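Local coordinates for putative transcriptional regulator (Streptomyces coelicolor, PDB 2ZB9), which probably binds operator DNA through a helix-turn-helix motif and regulates transcription, as TetR-family proteins do, at the interface of chains A and B. Numbering follows the deposited sequence. Chains: chain A/B, Putative transcriptional regulator.

Contact 1: the interface of chains A and B. Residues chain A 132-133, 137-138, 141; chain B 180-182.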
# COMPACT_ATOMS: atom_id res chain seq x y z
N TYR A 132 14.41 1.09 1.99
CA TYR A 132 13.15 0.90 2.70
C TYR A 132 12.94 -0.59 3.00
O TYR A 132 12.53 -0.97 4.11
CB TYR A 132 11.99 1.44 1.86
CG TYR A 132 10.67 1.46 2.60
CD1 TYR A 132 10.28 2.57 3.33
CD2 TYR A 132 9.84 0.34 2.59
CE1 TYR A 132 9.08 2.58 4.04
CE2 TYR A 132 8.64 0.34 3.29
CZ TYR A 132 8.27 1.46 4.02
OH TYR A 132 7.08 1.45 4.72
N ARG A 133 13.21 -1.43 2.01
CA ARG A 133 13.07 -2.88 2.18
C ARG A 133 14.13 -3.45 3.12
O ARG A 133 13.81 -4.20 4.05
CB ARG A 133 13.16 -3.59 0.83
CG ARG A 133 11.99 -3.32 -0.13
CD ARG A 133 11.95 -4.34 -1.27
NE ARG A 133 13.05 -4.18 -2.21
CZ ARG A 133 13.11 -3.22 -3.14
NH1 ARG A 133 12.13 -2.33 -3.25
NH2 ARG A 133 14.16 -3.14 -3.95
N SER A 137 10.73 -2.63 5.86
CA SER A 137 9.72 -3.61 5.47
C SER A 137 10.11 -5.09 5.45
O SER A 137 9.32 -5.92 5.90
CB SER A 137 9.10 -3.23 4.11
OG SER A 137 10.06 -3.25 3.07
N ALA A 138 11.28 -5.43 4.93
CA ALA A 138 11.67 -6.83 4.89
C ALA A 138 11.65 -7.45 6.28
O ALA A 138 11.14 -8.55 6.48
CB ALA A 138 13.06 -7.00 4.26
N ARG A 141 8.07 -7.66 7.80
CA ARG A 141 7.42 -8.83 7.20
C ARG A 141 7.85 -10.13 7.83
O ARG A 141 7.02 -10.99 8.12
CB ARG A 141 7.73 -8.92 5.71
CG ARG A 141 6.86 -8.07 4.85
CD ARG A 141 6.89 -8.62 3.44
NE ARG A 141 5.97 -7.89 2.60
CZ ARG A 141 4.88 -8.40 2.05
NH1 ARG A 141 4.56 -9.68 2.24
NH2 ARG A 141 4.10 -7.62 1.31
N ILE B 180 5.54 -1.73 -2.39
CA ILE B 180 6.66 -2.20 -1.58
C ILE B 180 6.91 -3.64 -2.03
O ILE B 180 6.46 -4.59 -1.40
CB ILE B 180 6.29 -2.17 -0.08
CG1 ILE B 180 5.61 -0.84 0.26
CG2 ILE B 180 7.55 -2.34 0.78
CD1 ILE B 180 5.07 -0.76 1.69
N PRO B 181 7.66 -3.81 -3.13
CA PRO B 181 7.97 -5.12 -3.70
C PRO B 181 8.92 -6.08 -2.98
O PRO B 181 9.94 -6.48 -3.54
CB PRO B 181 8.45 -4.77 -5.11
CG PRO B 181 9.19 -3.49 -4.88
CD PRO B 181 8.30 -2.73 -3.91
N ASP B 182 8.59 -6.46 -1.75
CA ASP B 182 9.41 -7.42 -1.01
C ASP B 182 9.05 -8.82 -1.52
O ASP B 182 9.86 -9.75 -1.45
CB ASP B 182 9.12 -7.36 0.50
CG ASP B 182 9.79 -6.18 1.19
OD1 ASP B 182 11.03 -6.05 1.08
OD2 ASP B 182 9.07 -5.38 1.84
O HOH W 1 6.21 -5.37 1.52

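Contact 2: the interface of chains A and B. Residues chain A 161, 165-166, 169; chain B 189, 192-193, 196.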
# COMPACT_ATOMS: atom_id res chain seq x y z
N VAL A 161 -1.66 -22.73 4.13
CA VAL A 161 -1.79 -21.30 3.92
C VAL A 161 -0.43 -20.63 3.85
O VAL A 161 0.47 -20.91 4.65
CB VAL A 161 -2.64 -20.66 5.06
CG1 VAL A 161 -2.54 -19.14 5.00
CG2 VAL A 161 -4.10 -21.07 4.90
N VAL A 165 1.17 -14.12 2.12
CA VAL A 165 -0.03 -13.53 1.53
C VAL A 165 -0.83 -12.84 2.63
O VAL A 165 -1.35 -11.75 2.45
CB VAL A 165 -0.93 -14.61 0.85
CG1 VAL A 165 -2.21 -13.95 0.29
CG2 VAL A 165 -0.16 -15.32 -0.26
N LEU A 166 -0.93 -13.49 3.79
CA LEU A 166 -1.68 -12.93 4.92
C LEU A 166 -1.13 -11.56 5.29
O LEU A 166 -1.88 -10.64 5.58
CB LEU A 166 -1.60 -13.85 6.13
CG LEU A 166 -2.14 -15.28 5.97
CD1 LEU A 166 -1.99 -16.02 7.29
CD2 LEU A 166 -3.62 -15.23 5.55
N GLN A 169 -2.70 -9.03 3.40
CA GLN A 169 -4.13 -8.90 3.64
C GLN A 169 -4.45 -8.30 5.00
O GLN A 169 -5.62 -8.07 5.33
CB GLN A 169 -4.83 -10.25 3.45
CG GLN A 169 -4.83 -10.68 1.99
CD GLN A 169 -5.60 -11.96 1.75
OE1 GLN A 169 -5.18 -13.03 2.16
NE2 GLN A 169 -6.75 -11.84 1.10
N PHE B 189 -0.33 -15.71 -5.89
CA PHE B 189 -0.64 -14.66 -4.93
C PHE B 189 -2.12 -14.27 -5.06
O PHE B 189 -2.87 -14.29 -4.08
CB PHE B 189 0.27 -13.45 -5.19
CG PHE B 189 -0.09 -12.21 -4.42
CD1 PHE B 189 -0.19 -12.23 -3.03
CD2 PHE B 189 -0.28 -11.00 -5.08
CE1 PHE B 189 -0.49 -11.07 -2.32
CE2 PHE B 189 -0.57 -9.83 -4.38
CZ PHE B 189 -0.68 -9.87 -2.99
N ALA B 192 -4.53 -17.02 -3.88
CA ALA B 192 -4.55 -17.17 -2.43
C ALA B 192 -5.34 -16.02 -1.77
O ALA B 192 -6.01 -16.20 -0.75
CB ALA B 192 -3.13 -17.21 -1.88
N LEU B 193 -5.24 -14.84 -2.37
CA LEU B 193 -5.93 -13.67 -1.86
C LEU B 193 -7.43 -13.98 -1.74
O LEU B 193 -8.05 -13.77 -0.69
CB LEU B 193 -5.71 -12.52 -2.84
CG LEU B 193 -5.02 -11.20 -2.45
CD1 LEU B 193 -4.04 -11.37 -1.29
CD2 LEU B 193 -4.33 -10.67 -3.69
N ASN B 196 -8.13 -17.36 0.58
CA ASN B 196 -7.94 -17.09 2.01
C ASN B 196 -9.17 -16.39 2.57
O ASN B 196 -9.67 -16.73 3.64
CB ASN B 196 -6.74 -16.17 2.27
CG ASN B 196 -5.41 -16.86 2.08
OD1 ASN B 196 -5.31 -18.09 2.11
ND2 ASN B 196 -4.37 -16.07 1.90

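Contact 1: the interface of chains A and B
B:Asp182 comes off the loop between helices 163-179 and 187-199 of chain B and lays its carboxylate against helix 126-153 of chain A, among A:Arg133, A:Ser137 and A:Arg141. The hydroxyl of A:Ser137 gives its hydrogen to OD2 of B:Asp182, its OG 2.7 Å from that oxygen on the syn side, the one facing OD1. A chi1 of 64° tucks OG of A:Ser137 between its own backbone N and carbonyl carbon, where it meets both the carboxylate and, at 3.5 Å, the CG2 methyl of B:Ile180. A:Arg133 runs alongside the carboxylate, pointing the other way, its guanidinium plane 75° from the carboxylate. Its methylene stretch lies beside OD1, while the chain bends at chi3 (-70°) and carries the guanidinium away across B:Pro181, with NH1 of A:Arg133 3.6 Å from the ring carbon CG. No salt bridge forms: NE of A:Arg133 stays 4.3 Å from OD1 of B:Asp182, so any electrostatic help would be at longer range. A:Arg141 stays extended from CG to NE and reaches water 1 with the edge of its guanidinium; NE lies 2.7 Å from the water oxygen. The same water bonds OD2 of B:Asp182 at 2.9 Å and the backbone O of B:Ile180 at 3.0 Å, tying the loop to the arginine. Further along, B:Ile180 CG2 packs 3.8 Å from CE2 of the A:Tyr132 ring. With B:Asp182 replaced by an alanine, the A:Ser137 hydroxyl is likely to lose its acceptor across the interface, and water 1 one of its partners. The patch docks the 180-182 loop of one subunit onto a long helix of the other, probably helping to hold together the dimer typical of TetR regulators.

Contact 2: the interface of chains A and B
A:Gln169 and B:Asn196 meet amide to amide in the C-terminal part of this TetR-family regulator, where helix 163-179 of chain A packs against helix 187-199 of chain B. The B:Asn196 amide nitrogen ND2 donates to OE1 of A:Gln169 at 3.2 Å, nearly straight at the hydrogen (166°). The acceptor lies in the asparagine's amide plane, while the two amide planes are turned 38° apart. From its other branch A:Gln169 sends NE2 to the backbone O of B:Leu193, 2.9 Å away, in a more bent bond. One glutamine amide uses both its acceptor and its donor on residues three apart on one face of helix 187-199, which should limit its freedom to flip. B:Leu193 puts its CD1 methyl over one face of the A:Gln169 amide, 3.4 Å from the A:Gln169 CG.

A:Val165, one turn back, fills the next layer. CG1 of A:Val165, anti to the backbone N (chi1 178°), sits 3.5 Å from B:Leu193 CD1 and against the B:Asn196 amide nitrogen. The second methyl, CG2 of A:Val165, faces B:Ala192 CB at 3.9 Å, with the rim of B:Phe189 farther off.

Behind this shell, the other methyl of B:Leu193, CD2, lies 3.8 Å above the B:Phe189 ring plane, toward the rim, so the phenylalanine backs the leucine within its own helix. On the asparagine side, A:Leu166 brings CD2 to 3.8 Å from ND2 of B:Asn196, and A:Val161, from the loop preceding helix 163-179, approaches the opposite branch, OD1.

The C-alpha centres of contact 1 and contact 2 lie about 17 Å apart. The interface is two-fold symmetric, so each contact recurs with the chains exchanged. They share no residues, yet the chain B segments are close in sequence: the loop at 180-182 in contact 1 leads into helix 187-199, used in contact 2. Chain A presents helix 126-153 to the first and mainly helix 163-179 to the second. Loop docking and helix packing thus fix neighbouring pieces of chain B on successive helices of chain A. TetR-family regulators typically work as dimers, and this pairing probably helps set how their DNA-binding domains are placed.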